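Local coordinates for metallo-beta-lactamase 1 (Acinetobacter baumannii, PDB 5MMD), which is a class B beta-lactamase that probably hydrolyses beta-lactam antibiotics to substituted beta-amino acids, using zinc ions held in its active site, at residues A[77-83]-A[156-160]; A[44-50]-A[71-77]; A[138-142]-A[174-180]; A[129-134]-A[145-151]. Numbering follows the deposited sequence.

Interaction 1. Residues A[77-83]-A[156-160]; sequences THSHEDK and YGGCF. With ZN (zinc ion), chain E; ZN (zinc ion), chain C.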
loop_
_atom_site.group_PDB
_atom_site.type_symbol
_atom_site.label_atom_id
_atom_site.label_comp_id
_atom_site.label_asym_id
_atom_site.label_seq_id
_atom_site.Cartn_x
_atom_site.Cartn_y
_atom_site.Cartn_z
ATOM N N THR A 77 4.452 -0.639 -1.468
ATOM C CA THR A 77 4.312 -1.754 -0.534
ATOM C C THR A 77 4.320 -3.120 -1.215
ATOM O O THR A 77 4.382 -4.146 -0.539
ATOM C CB THR A 77 3.020 -1.595 0.326
ATOM O OG1 THR A 77 1.852 -1.610 -0.514
ATOM C CG2 THR A 77 3.056 -0.292 1.077
ATOM N N HIS A 78 4.246 -3.143 -2.546
ATOM C CA HIS A 78 4.762 -4.311 -3.289
ATOM C C HIS A 78 4.980 -3.879 -4.727
ATOM O O HIS A 78 4.728 -2.711 -5.066
ATOM C CB HIS A 78 3.838 -5.542 -3.190
ATOM C CG HIS A 78 2.475 -5.377 -3.793
ATOM N ND1 HIS A 78 1.480 -4.603 -3.225
ATOM C CD2 HIS A 78 1.900 -5.994 -4.870
ATOM C CE1 HIS A 78 0.384 -4.698 -3.955
ATOM N NE2 HIS A 78 0.607 -5.546 -4.945
ATOM N N SER A 79 5.411 -4.815 -5.577
ATOM C CA SER A 79 5.879 -4.447 -6.907
ATOM C C SER A 79 4.792 -4.092 -7.943
ATOM O O SER A 79 5.105 -3.414 -8.930
ATOM C CB SER A 79 6.743 -5.589 -7.489
ATOM O OG SER A 79 5.952 -6.723 -7.760
ATOM N N HIS A 80 3.539 -4.510 -7.722
ATOM C CA HIS A 80 2.491 -4.348 -8.758
ATOM C C HIS A 80 2.264 -2.888 -9.158
ATOM O O HIS A 80 2.453 -1.947 -8.370
ATOM C CB HIS A 80 1.182 -4.991 -8.324
ATOM C CG HIS A 80 1.224 -6.491 -8.326
ATOM N ND1 HIS A 80 0.338 -7.268 -7.612
ATOM C CD2 HIS A 80 2.049 -7.349 -8.973
ATOM C CE1 HIS A 80 0.610 -8.542 -7.829
ATOM N NE2 HIS A 80 1.654 -8.617 -8.637
ATOM N N GLU A 81 1.936 -2.731 -10.429
ATOM C CA GLU A 81 1.786 -1.432 -11.063
ATOM C C GLU A 81 0.806 -0.494 -10.340
ATOM O O GLU A 81 0.981 0.718 -10.402
ATOM C CB GLU A 81 1.333 -1.629 -12.495
ATOM C CG GLU A 81 1.382 -0.406 -13.372
ATOM C CD GLU A 81 2.778 0.068 -13.716
ATOM O OE1 GLU A 81 2.856 1.107 -14.394
ATOM O OE2 GLU A 81 3.787 -0.593 -13.382
ATOM N N ASP A 82 -0.190 -1.043 -9.643
ATOM C CA ASP A 82 -1.147 -0.173 -8.960
ATOM C C ASP A 82 -0.480 0.599 -7.799
ATOM O O ASP A 82 -1.021 1.596 -7.376
ATOM C CB ASP A 82 -2.419 -0.929 -8.466
ATOM C CG ASP A 82 -2.140 -2.146 -7.599
ATOM O OD1 ASP A 82 -1.107 -2.811 -7.840
ATOM O OD2 ASP A 82 -3.019 -2.495 -6.735
ATOM N N LYS A 83 0.686 0.183 -7.334
ATOM C CA LYS A 83 1.352 0.842 -6.181
ATOM C C LYS A 83 2.721 1.453 -6.517
ATOM O O LYS A 83 3.311 2.186 -5.694
ATOM C CB LYS A 83 1.522 -0.171 -5.051
ATOM C CG LYS A 83 0.286 -0.902 -4.605
ATOM C CD LYS A 83 -0.908 0.016 -4.273
ATOM C CE LYS A 83 -2.104 -0.823 -3.803
ATOM N NZ LYS A 83 -3.298 0.001 -3.697
ATOM N N TYR A 156 -2.086 0.732 7.219
ATOM C CA TYR A 156 -2.243 0.577 5.789
ATOM C C TYR A 156 -1.855 -0.857 5.413
ATOM O O TYR A 156 -0.688 -1.231 5.472
ATOM C CB TYR A 156 -1.408 1.569 5.000
ATOM C CG TYR A 156 -1.538 1.325 3.509
ATOM C CD1 TYR A 156 -2.683 1.709 2.806
ATOM C CD2 TYR A 156 -0.532 0.663 2.810
ATOM C CE1 TYR A 156 -2.812 1.480 1.436
ATOM C CE2 TYR A 156 -0.653 0.402 1.451
ATOM C CZ TYR A 156 -1.784 0.826 0.759
ATOM O OH TYR A 156 -1.869 0.557 -0.585
ATOM N N GLY A 157 -2.849 -1.647 5.050
ATOM C CA GLY A 157 -2.646 -3.053 4.763
ATOM C C GLY A 157 -2.166 -3.310 3.355
ATOM O O GLY A 157 -1.579 -4.356 3.081
ATOM N N GLY A 158 -2.431 -2.382 2.448
ATOM C CA GLY A 158 -2.190 -2.644 1.050
ATOM C C GLY A 158 -2.947 -3.885 0.584
ATOM O O GLY A 158 -3.921 -4.326 1.204
ATOM N N CYS A 159 -2.508 -4.456 -0.519
ATOM C CA CYS A 159 -3.325 -5.496 -1.137
ATOM C C CYS A 159 -3.203 -6.794 -0.391
ATOM O O CYS A 159 -3.893 -7.741 -0.718
ATOM C CB CYS A 159 -2.960 -5.629 -2.587
ATOM S SG CYS A 159 -3.081 -4.033 -3.367
ATOM N N PHE A 160 -2.352 -6.811 0.634
ATOM C CA PHE A 160 -2.271 -7.904 1.587
ATOM C C PHE A 160 -3.554 -8.040 2.395
ATOM O O PHE A 160 -3.828 -9.110 2.987
ATOM C CB PHE A 160 -1.086 -7.668 2.551
ATOM C CG PHE A 160 -0.960 -8.694 3.644
ATOM C CD1 PHE A 160 -0.526 -9.973 3.359
ATOM C CD2 PHE A 160 -1.258 -8.374 4.973
ATOM C CE1 PHE A 160 -0.398 -10.927 4.352
ATOM C CE2 PHE A 160 -1.115 -9.324 5.975
ATOM C CZ PHE A 160 -0.692 -10.610 5.653
HETATM ZN ZN ZN E . -0.863 -6.494 -6.179
HETATM ZN ZN ZN C . -3.381 -4.167 -5.704
HETATM O O HOH W 1 0.376 -3.696 -0.902
HETATM O O HOH W 2 -2.212 -5.471 -6.800
#

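Interaction 2. Residues A[44-50]-A[71-77]; sequences KAFIIDT and LAGSIST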
loop_
_atom_site.group_PDB
_atom_site.type_symbol
_atom_site.label_atom_id
_atom_site.label_comp_id
_atom_site.label_asym_id
_atom_site.label_seq_id
_atom_site.Cartn_x
_atom_site.Cartn_y
_atom_site.Cartn_z
ATOM N N LYS A 44 5.510 17.882 6.778
ATOM C CA LYS A 44 6.058 16.991 5.748
ATOM C C LYS A 44 5.067 15.912 5.355
ATOM O O LYS A 44 4.459 15.290 6.220
ATOM C CB LYS A 44 7.343 16.335 6.228
ATOM C CG LYS A 44 8.359 17.355 6.783
ATOM C CD LYS A 44 9.497 16.705 7.560
ATOM C CE LYS A 44 10.467 17.749 8.129
ATOM N NZ LYS A 44 9.970 18.562 9.300
ATOM N N ALA A 45 4.979 15.646 4.053
ATOM C CA ALA A 45 4.050 14.638 3.507
ATOM C C ALA A 45 4.769 13.392 3.004
ATOM O O ALA A 45 5.775 13.498 2.275
ATOM C CB ALA A 45 3.238 15.218 2.384
ATOM N N PHE A 46 4.281 12.225 3.400
ATOM C CA PHE A 46 4.874 10.984 2.914
ATOM C C PHE A 46 3.802 10.226 2.152
ATOM O O PHE A 46 2.676 10.089 2.643
ATOM C CB PHE A 46 5.424 10.140 4.056
ATOM C CG PHE A 46 6.562 9.260 3.626
ATOM C CD1 PHE A 46 6.321 8.067 3.020
ATOM C CD2 PHE A 46 7.868 9.667 3.792
ATOM C CE1 PHE A 46 7.383 7.243 2.596
ATOM C CE2 PHE A 46 8.927 8.855 3.376
ATOM C CZ PHE A 46 8.656 7.653 2.762
ATOM N N ILE A 47 4.120 9.800 0.935
ATOM C CA ILE A 47 3.184 8.986 0.137
ATOM C C ILE A 47 3.351 7.503 0.400
ATOM O O ILE A 47 4.461 6.955 0.270
ATOM C CB ILE A 47 3.371 9.222 -1.334
ATOM C CG1 ILE A 47 3.069 10.656 -1.657
ATOM C CG2 ILE A 47 2.425 8.329 -2.157
ATOM C CD1 ILE A 47 3.672 11.127 -2.960
ATOM N N ILE A 48 2.269 6.860 0.809
ATOM C CA ILE A 48 2.212 5.400 0.904
ATOM C C ILE A 48 1.459 4.838 -0.323
ATOM O O ILE A 48 0.232 4.915 -0.408
ATOM C CB ILE A 48 1.542 4.923 2.189
ATOM C CG1 ILE A 48 2.274 5.493 3.415
ATOM C CG2 ILE A 48 1.492 3.387 2.216
ATOM C CD1 ILE A 48 1.604 5.108 4.785
ATOM N N ASP A 49 2.273 4.297 -1.227
ATOM C CA ASP A 49 1.918 3.732 -2.554
ATOM C C ASP A 49 1.587 4.824 -3.548
ATOM O O ASP A 49 0.872 5.778 -3.229
ATOM C CB ASP A 49 0.792 2.713 -2.430
ATOM C CG ASP A 49 1.303 1.400 -1.913
ATOM O OD1 ASP A 49 2.531 1.236 -1.966
ATOM O OD2 ASP A 49 0.524 0.566 -1.429
ATOM N N THR A 50 2.185 4.734 -4.740
ATOM C CA THR A 50 1.870 5.702 -5.754
ATOM C C THR A 50 0.480 5.417 -6.319
ATOM O O THR A 50 -0.061 4.335 -6.163
ATOM C CB THR A 50 2.873 5.702 -6.931
ATOM O OG1 THR A 50 2.611 4.559 -7.777
ATOM C CG2 THR A 50 4.320 5.666 -6.454
ATOM N N LEU A 71 7.036 17.740 0.424
ATOM C CA LEU A 71 7.002 16.306 0.073
ATOM C C LEU A 71 8.299 15.656 0.477
ATOM O O LEU A 71 9.347 16.083 0.049
ATOM C CB LEU A 71 6.752 16.109 -1.413
ATOM C CG LEU A 71 6.662 14.665 -1.896
ATOM C CD1 LEU A 71 5.734 13.787 -1.027
ATOM C CD2 LEU A 71 6.161 14.698 -3.327
ATOM N N ALA A 72 8.210 14.611 1.286
ATOM C CA ALA A 72 9.375 13.952 1.852
ATOM C C ALA A 72 9.795 12.692 1.073
ATOM O O ALA A 72 10.972 12.354 1.019
ATOM C CB ALA A 72 9.099 13.595 3.284
ATOM N N GLY A 73 8.840 12.016 0.454
ATOM C CA GLY A 73 9.118 10.759 -0.228
ATOM C C GLY A 73 7.913 9.840 -0.412
ATOM O O GLY A 73 6.791 10.148 -0.016
ATOM N N SER A 74 8.169 8.686 -1.003
ATOM C CA SER A 74 7.128 7.674 -1.183
ATOM C C SER A 74 7.681 6.301 -0.836
ATOM O O SER A 74 8.881 6.035 -1.015
ATOM C CB SER A 74 6.596 7.684 -2.622
ATOM O OG SER A 74 7.559 7.135 -3.494
ATOM N N ILE A 75 6.812 5.443 -0.318
ATOM C CA ILE A 75 7.106 4.044 -0.174
ATOM C C ILE A 75 6.086 3.211 -0.997
ATOM O O ILE A 75 4.889 3.524 -1.007
ATOM C CB ILE A 75 7.099 3.608 1.307
ATOM C CG1 ILE A 75 7.341 2.095 1.369
ATOM C CG2 ILE A 75 5.812 4.004 1.975
ATOM C CD1 ILE A 75 8.103 1.652 2.503
ATOM N N SER A 76 6.565 2.172 -1.694
ATOM C CA SER A 76 5.655 1.258 -2.409
ATOM C C SER A 76 5.646 -0.093 -1.696
ATOM O O SER A 76 6.698 -0.615 -1.339
ATOM C CB SER A 76 6.032 1.094 -3.871
ATOM O OG SER A 76 5.957 2.318 -4.551
ATOM N N THR A 77 4.452 -0.639 -1.468
ATOM C CA THR A 77 4.312 -1.754 -0.534
ATOM C C THR A 77 4.320 -3.120 -1.215
ATOM O O THR A 77 4.382 -4.146 -0.539
ATOM C CB THR A 77 3.020 -1.595 0.326
ATOM O OG1 THR A 77 1.852 -1.610 -0.514
ATOM C CG2 THR A 77 3.056 -0.292 1.077
#

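Interaction 3. Residues A[138-142]-A[174-180]; sequences GGHTI and EAKIDQW. With ZN (zinc ion), chain E.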
loop_
_atom_site.group_PDB
_atom_site.type_symbol
_atom_site.label_atom_id
_atom_site.label_comp_id
_atom_site.label_asym_id
_atom_site.label_seq_id
_atom_site.Cartn_x
_atom_site.Cartn_y
_atom_site.Cartn_z
ATOM N N GLY A 138 4.453 -13.753 3.190
ATOM C CA GLY A 138 3.774 -13.697 1.908
ATOM C C GLY A 138 2.268 -13.751 2.047
ATOM O O GLY A 138 1.779 -14.277 3.043
ATOM N N GLY A 139 1.553 -13.226 1.048
ATOM C CA GLY A 139 0.088 -13.250 1.016
ATOM C C GLY A 139 -0.391 -12.971 -0.397
ATOM O O GLY A 139 -0.278 -13.817 -1.264
ATOM N N HIS A 140 -0.894 -11.762 -0.608
ATOM C CA HIS A 140 -1.192 -11.251 -1.929
ATOM C C HIS A 140 -0.012 -11.490 -2.883
ATOM O O HIS A 140 -0.219 -11.873 -4.039
ATOM C CB HIS A 140 -1.512 -9.786 -1.832
ATOM C CG HIS A 140 -1.646 -9.095 -3.145
ATOM N ND1 HIS A 140 -2.694 -9.328 -4.012
ATOM C CD2 HIS A 140 -0.845 -8.181 -3.749
ATOM C CE1 HIS A 140 -2.523 -8.577 -5.099
ATOM N NE2 HIS A 140 -1.407 -7.875 -4.962
ATOM N N THR A 141 1.202 -11.205 -2.377
ATOM C CA THR A 141 2.453 -11.433 -3.087
ATOM C C THR A 141 3.531 -11.799 -2.071
ATOM O O THR A 141 3.364 -11.634 -0.846
ATOM C CB THR A 141 2.916 -10.199 -3.915
ATOM O OG1 THR A 141 3.049 -9.039 -3.070
ATOM C CG2 THR A 141 1.931 -9.915 -5.055
ATOM N N ILE A 142 4.668 -12.258 -2.573
ATOM C CA ILE A 142 5.753 -12.639 -1.717
ATOM C C ILE A 142 6.329 -11.393 -1.017
ATOM O O ILE A 142 6.883 -11.517 0.053
ATOM C CB ILE A 142 6.868 -13.369 -2.514
ATOM C CG1 ILE A 142 7.950 -13.908 -1.569
ATOM C CG2 ILE A 142 7.479 -12.440 -3.532
ATOM C CD1 ILE A 142 7.460 -14.932 -0.512
ATOM N N GLU A 174 -0.075 -14.280 -8.382
ATOM C CA GLU A 174 1.272 -14.275 -7.780
ATOM C C GLU A 174 1.214 -14.346 -6.233
ATOM O O GLU A 174 2.132 -13.908 -5.552
ATOM C CB GLU A 174 2.060 -13.031 -8.215
ATOM C CG GLU A 174 2.218 -12.873 -9.724
ATOM C CD GLU A 174 2.281 -11.414 -10.157
ATOM O OE1 GLU A 174 3.151 -10.679 -9.665
ATOM O OE2 GLU A 174 1.463 -10.991 -11.013
ATOM N N ALA A 175 0.155 -14.952 -5.699
ATOM C CA ALA A 175 -0.017 -15.076 -4.258
ATOM C C ALA A 175 0.740 -16.238 -3.650
ATOM O O ALA A 175 1.104 -17.199 -4.326
ATOM C CB ALA A 175 -1.489 -15.227 -3.916
ATOM N N LYS A 176 0.944 -16.126 -2.342
ATOM C CA LYS A 176 1.438 -17.212 -1.517
ATOM C C LYS A 176 0.274 -17.655 -0.643
ATOM O O LYS A 176 0.160 -17.233 0.517
ATOM C CB LYS A 176 2.629 -16.754 -0.671
ATOM C CG LYS A 176 3.718 -16.064 -1.465
ATOM C CD LYS A 176 4.312 -16.941 -2.556
ATOM C CE LYS A 176 5.152 -18.052 -1.971
ATOM N NZ LYS A 176 5.776 -18.905 -3.002
ATOM N N ILE A 177 -0.605 -18.482 -1.206
ATOM C CA ILE A 177 -1.879 -18.787 -0.553
ATOM C C ILE A 177 -1.637 -19.539 0.732
ATOM O O ILE A 177 -2.307 -19.311 1.731
ATOM C CB ILE A 177 -2.844 -19.640 -1.442
ATOM C CG1 ILE A 177 -3.361 -18.828 -2.625
ATOM C CG2 ILE A 177 -4.041 -20.104 -0.609
ATOM C CD1 ILE A 177 -4.023 -17.529 -2.244
ATOM N N ASP A 178 -0.649 -20.415 0.717
ATOM C CA ASP A 178 -0.378 -21.234 1.878
ATOM C C ASP A 178 0.313 -20.454 3.005
ATOM O O ASP A 178 0.188 -20.802 4.177
ATOM C CB ASP A 178 0.445 -22.430 1.445
ATOM C CG ASP A 178 -0.338 -23.373 0.536
ATOM O OD1 ASP A 178 -1.601 -23.362 0.563
ATOM O OD2 ASP A 178 0.310 -24.113 -0.224
ATOM N N GLN A 179 1.008 -19.379 2.663
ATOM C CA GLN A 179 1.632 -18.529 3.680
ATOM C C GLN A 179 0.701 -17.427 4.224
ATOM O O GLN A 179 0.918 -16.918 5.334
ATOM C CB GLN A 179 2.889 -17.886 3.113
ATOM C CG GLN A 179 3.981 -18.893 2.652
ATOM C CD GLN A 179 5.180 -18.162 2.052
ATOM O OE1 GLN A 179 5.293 -16.932 2.181
ATOM N NE2 GLN A 179 6.059 -18.900 1.371
ATOM N N TRP A 180 -0.329 -17.077 3.453
ATOM C CA TRP A 180 -1.182 -15.925 3.768
ATOM C C TRP A 180 -1.867 -16.018 5.144
ATOM O O TRP A 180 -1.903 -15.044 5.883
ATOM C CB TRP A 180 -2.239 -15.739 2.681
ATOM C CG TRP A 180 -2.718 -14.317 2.543
ATOM C CD1 TRP A 180 -2.779 -13.353 3.531
ATOM C CD2 TRP A 180 -3.204 -13.695 1.355
ATOM N NE1 TRP A 180 -3.266 -12.188 3.024
ATOM C CE2 TRP A 180 -3.540 -12.359 1.691
ATOM C CE3 TRP A 180 -3.403 -14.136 0.040
ATOM C CZ2 TRP A 180 -4.081 -11.471 0.760
ATOM C CZ3 TRP A 180 -3.901 -13.256 -0.885
ATOM C CH2 TRP A 180 -4.250 -11.931 -0.526
HETATM ZN ZN ZN E . -0.863 -6.494 -6.179
HETATM O O HOH W 3 5.966 -16.131 4.550
HETATM O O HOH W 4 -1.297 -12.186 -6.623
HETATM O O HOH W 5 4.676 -12.842 -5.282
HETATM O O HOH W 2 -2.212 -5.471 -6.800
#

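Interaction 4. Residues A[129-134]-A[145-151]; sequences GFLEVY and LVVWIPS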
loop_
_atom_site.group_PDB
_atom_site.type_symbol
_atom_site.label_atom_id
_atom_site.label_comp_id
_atom_site.label_asym_id
_atom_site.label_seq_id
_atom_site.Cartn_x
_atom_site.Cartn_y
_atom_site.Cartn_z
ATOM N N GLY A 129 10.279 7.909 12.346
ATOM C CA GLY A 129 9.546 6.873 13.040
ATOM C C GLY A 129 8.044 7.117 13.008
ATOM O O GLY A 129 7.276 6.358 13.582
ATOM N N PHE A 130 7.617 8.151 12.299
ATOM C CA PHE A 130 6.169 8.400 12.159
ATOM C C PHE A 130 5.502 7.258 11.392
ATOM O O PHE A 130 4.326 6.958 11.641
ATOM C CB PHE A 130 5.906 9.742 11.470
ATOM C CG PHE A 130 4.557 10.342 11.793
ATOM C CD1 PHE A 130 3.512 10.259 10.889
ATOM C CD2 PHE A 130 4.337 10.984 13.002
ATOM C CE1 PHE A 130 2.278 10.803 11.170
ATOM C CE2 PHE A 130 3.095 11.552 13.284
ATOM C CZ PHE A 130 2.064 11.441 12.372
ATOM N N LEU A 131 6.234 6.621 10.475
ATOM C CA LEU A 131 5.743 5.422 9.778
ATOM C C LEU A 131 6.584 4.211 10.169
ATOM O O LEU A 131 7.826 4.278 10.176
ATOM C CB LEU A 131 5.776 5.602 8.261
ATOM C CG LEU A 131 5.077 6.842 7.712
ATOM C CD1 LEU A 131 5.325 6.926 6.191
ATOM C CD2 LEU A 131 3.557 6.802 8.011
ATOM N N GLU A 132 5.927 3.114 10.520
ATOM C CA GLU A 132 6.629 1.883 10.795
ATOM C C GLU A 132 6.174 0.908 9.722
ATOM O O GLU A 132 4.954 0.744 9.456
ATOM C CB GLU A 132 6.351 1.354 12.187
ATOM C CG GLU A 132 6.657 2.380 13.286
ATOM C CD GLU A 132 6.431 1.841 14.698
ATOM O OE1 GLU A 132 5.723 0.823 14.879
ATOM O OE2 GLU A 132 7.025 2.407 15.628
ATOM N N VAL A 133 7.167 0.300 9.091
ATOM C CA VAL A 133 6.951 -0.659 8.000
ATOM C C VAL A 133 7.211 -2.057 8.519
ATOM O O VAL A 133 8.133 -2.277 9.292
ATOM C CB VAL A 133 7.838 -0.347 6.809
ATOM C CG1 VAL A 133 7.522 -1.279 5.598
ATOM C CG2 VAL A 133 7.691 1.087 6.419
ATOM N N TYR A 134 6.371 -2.997 8.104
ATOM C CA TYR A 134 6.469 -4.378 8.542
ATOM C C TYR A 134 6.179 -5.371 7.421
ATOM O O TYR A 134 5.175 -5.257 6.706
ATOM C CB TYR A 134 5.496 -4.641 9.674
ATOM C CG TYR A 134 5.347 -6.086 10.131
ATOM C CD1 TYR A 134 6.416 -6.800 10.596
ATOM C CD2 TYR A 134 4.092 -6.707 10.142
ATOM C CE1 TYR A 134 6.285 -8.109 11.037
ATOM C CE2 TYR A 134 3.943 -8.015 10.590
ATOM C CZ TYR A 134 5.057 -8.705 11.049
ATOM O OH TYR A 134 4.973 -10.018 11.498
ATOM N N LEU A 145 4.133 -5.562 1.882
ATOM C CA LEU A 145 4.393 -4.872 3.149
ATOM C C LEU A 145 3.141 -4.160 3.673
ATOM O O LEU A 145 2.273 -3.771 2.894
ATOM C CB LEU A 145 5.476 -3.800 2.981
ATOM C CG LEU A 145 6.809 -4.155 2.356
ATOM C CD1 LEU A 145 7.724 -2.915 2.163
ATOM C CD2 LEU A 145 7.489 -5.185 3.239
ATOM N N VAL A 146 3.102 -3.961 4.992
ATOM C CA VAL A 146 2.131 -3.065 5.634
ATOM C C VAL A 146 2.816 -1.916 6.321
ATOM O O VAL A 146 4.002 -1.990 6.644
ATOM C CB VAL A 146 1.242 -3.780 6.657
ATOM C CG1 VAL A 146 0.542 -4.993 6.009
ATOM C CG2 VAL A 146 2.015 -4.195 7.878
ATOM N N VAL A 147 2.076 -0.824 6.515
ATOM C CA VAL A 147 2.632 0.380 7.120
ATOM C C VAL A 147 1.743 0.881 8.222
ATOM O O VAL A 147 0.552 1.127 8.004
ATOM C CB VAL A 147 2.818 1.480 6.079
ATOM C CG1 VAL A 147 3.440 2.685 6.693
ATOM C CG2 VAL A 147 3.664 0.969 4.885
ATOM N N TRP A 148 2.342 1.033 9.395
ATOM C CA TRP A 148 1.660 1.379 10.631
ATOM C C TRP A 148 1.968 2.807 10.981
ATOM O O TRP A 148 3.129 3.240 10.913
ATOM C CB TRP A 148 2.103 0.450 11.728
ATOM C CG TRP A 148 1.609 0.671 13.126
ATOM C CD1 TRP A 148 2.387 0.968 14.219
ATOM C CD2 TRP A 148 0.265 0.527 13.620
ATOM N NE1 TRP A 148 1.614 1.023 15.357
ATOM C CE2 TRP A 148 0.307 0.772 15.018
ATOM C CE3 TRP A 148 -0.959 0.220 13.027
ATOM C CZ2 TRP A 148 -0.831 0.721 15.827
ATOM C CZ3 TRP A 148 -2.100 0.183 13.837
ATOM C CH2 TRP A 148 -2.017 0.406 15.218
ATOM N N ILE A 149 0.914 3.542 11.335
ATOM C CA ILE A 149 1.053 4.898 11.818
ATOM C C ILE A 149 0.756 4.887 13.322
ATOM O O ILE A 149 -0.406 4.951 13.721
ATOM C CB ILE A 149 0.106 5.854 11.114
ATOM C CG1 ILE A 149 0.069 5.536 9.616
ATOM C CG2 ILE A 149 0.521 7.314 11.400
ATOM C CD1 ILE A 149 -0.835 6.443 8.844
ATOM N N PRO A 150 1.801 4.798 14.148
ATOM C CA PRO A 150 1.535 4.481 15.559
ATOM C C PRO A 150 0.764 5.597 16.262
ATOM O O PRO A 150 -0.055 5.380 17.167
ATOM C CB PRO A 150 2.945 4.280 16.143
ATOM C CG PRO A 150 3.902 4.805 15.139
ATOM C CD PRO A 150 3.238 4.778 13.823
ATOM N N SER A 151 0.989 6.815 15.803
ATOM C CA SER A 151 0.397 7.928 16.487
ATOM C C SER A 151 -1.128 7.961 16.331
ATOM O O SER A 151 -1.817 8.383 17.267
ATOM C CB SER A 151 1.002 9.228 15.992
ATOM O OG SER A 151 0.842 9.296 14.601
HETATM O O HOH W 6 2.921 8.066 13.913
#

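Interaction 1. Residues A[77-83]-A[156-160]
The dinuclear zinc site of the metallo-beta-lactamase fold is assembled here, where the HxHxD motif, His78, His80 and Asp82, meets the end of strand 154-158. Cys159 has the largest area buried. Cys159 SG binds one zinc (chain C) at 2.4 Å, and Asp82 OD2 binds the same ion at 2.0 Å; His201 completes the protein ligands. Cys159 SG also lies 3.6 Å from His78 CE1, at the edge of the imidazole, and 3.4 Å from Lys83 CE. His78 NE2 (2.1 Å) and His80 ND1 (2.0 Å) bind the second zinc (chain E), with His140 as the third histidine, and water 2 bridges the two metals. Tyr156 comes next in buried area: its ring edge lies against Thr77, with CE2 3.8 Å from OG1, while its hydroxyl hydrogen-bonds to Asp49, which also takes the Thr77 hydroxyl. Thr77, third, touches Tyr156 directly and reaches Cys159 through water 1. At Gly158, which has positive phi in a type II' turn, a side chain would crowd the Thr77 hydroxyl. Water 1 ties the two segments together: it donates to Thr77 OG1 at 2.6 Å and accepts from His78 ND1 at 2.7 Å and from Cys159 N at 3.0 Å.

Interaction 2. Residues A[44-50]-A[71-77]
Backbone hydrogen bonds come first: strands 44-48 and 71-75 run parallel, their axes 14° apart. Ala72 N to Ala45 O, Ile47 N to Gly73 O and Ile75 N to Ile47 O are each 2.9 Å, and Asp49 N to Ile75 O is 2.7 Å. Past the strands a carboxylate takes over. Asp49 OD1 accepts from Thr77 N and OD2 from Thr77 OG1, both at 2.7 Å, and OD2 also bonds Tyr156. Among the apolar contacts, Ile47 CD1 meets Leu71 CD1 at 3.9 Å on one face. On the other, Phe46 CE1 touches Ile75 CG2 at 3.7 Å, and the Phe46 ring lies over the backbone at Gly73, where a CB would be tight against Phe46 CE2. This is a right-handed beta-alpha-beta crossover of the metallo-beta-lactamase fold: connecting helix 54-66 packs on the Ala45, Ile47 and Leu71 face, while strand 131-134 of the second sheet covers Phe46, Ile48 and Ile75.

Interaction 3. Residues A[138-142]-A[174-180]
Glu174 opens the second segment beside the first through two waters: water 4 joins Glu174 N to His140 O, and water 5 joins Glu174 O to Ile142 N. Its carboxylate turns to His80 and Tyr171. The segments draw close next, with Ala175 CA 3.2 Å from His140 O in a CA-H...O contact and Ala175 CB 3.2 Å from Gly139 O. Lys176 N then donates to Gly139 O at 2.8 Å, the shorter of the two direct hydrogen bonds, while Lys176 CG packs 4.0 Å from Ile142 CD1. These are two loops of the metallo-beta-lactamase fold, one following strand 131-134 and carrying the zinc ligand His140 (NE2 to metal 1.9 Å), the other leading into helix 180-190. Ile177 and Asp178 turn the chain past the contact. Gln179 OE1 accepts a weak, 3.4 Å bond from Gly138 N, and water 3 links the same two atoms. A CB on Gly138 would clash with Gln179 OE1 and Lys176 CG. Trp180, its NE1 bonded to Phe160 O, lays a face of its indole against Gly139, whose CA sits 3.5 Å from the centroid of the five-membered ring in a CH-pi contact, and Trp180 CH2 lies 3.7 Å from His140 CB.

Interaction 4. Residues A[129-134]-A[145-151]
Four backbone hydrogen bonds pair strands 131-134 and 146-149: Glu132 N to Trp148 O is 2.8 Å, Trp148 N to Glu132 O is 2.6 Å, and Tyr134 N to Val146 O and Val146 N to Tyr134 O are each 3.0 Å. On the face carrying Glu132, Tyr134, Val146 and Trp148, Glu132 (m,t) extends OE1 to the edge of the Trp148 indole, 3.4 Å from CD1. Tyr134 (chi1 t) swings its ring outward to a cation-pi contact with Lys190, leaving CB 3.9 Å from Val146 CG2. The opposite face holds Val133 and Val147, a non-hydrogen-bonded pair, both t, with CG2 atoms 4.3 Å apart; Val133 CG1 meets Leu145 CD1 at 3.8 Å. Leu131, in the m,t rotamer, sets CD2 4.0 Å from Ile149 CG1. Just before the strand, Phe130 (chi1 t) brings CE1 to 3.9 Å from Ile149 CG2, and with Leu131 forms a classic beta bulge opposite Leu126. The pairing is an antiparallel hairpin in the second sheet of the metallo-beta-lactamase alphabeta/betaalpha sandwich.

How the interactions relate
Interactions 2 and 4 belong to the two facing sheets, which meet at Phe46 CD1 and Leu131 CD1, 3.5 Å apart. Interaction 1 lies near the centre of the chain, where strands from both sheets run out toward the zinc ions, about 13 Å from interaction 2 and 14 Å from interaction 4, centre to centre. Thr77, shared by interactions 1 and 2, accepts a hydrogen bond at O from Leu145 N at 2.8 Å; Tyr156 N bonds Val147 O, also at 2.8 Å. Interaction 3 adds the zinc ligand His140, and its Glu174 OE1 hydrogen-bonds His80 NE2 at 2.7 Å. Interactions 2 and 3 do not touch: centres about 24 Å apart, nearest atoms about 6 Å.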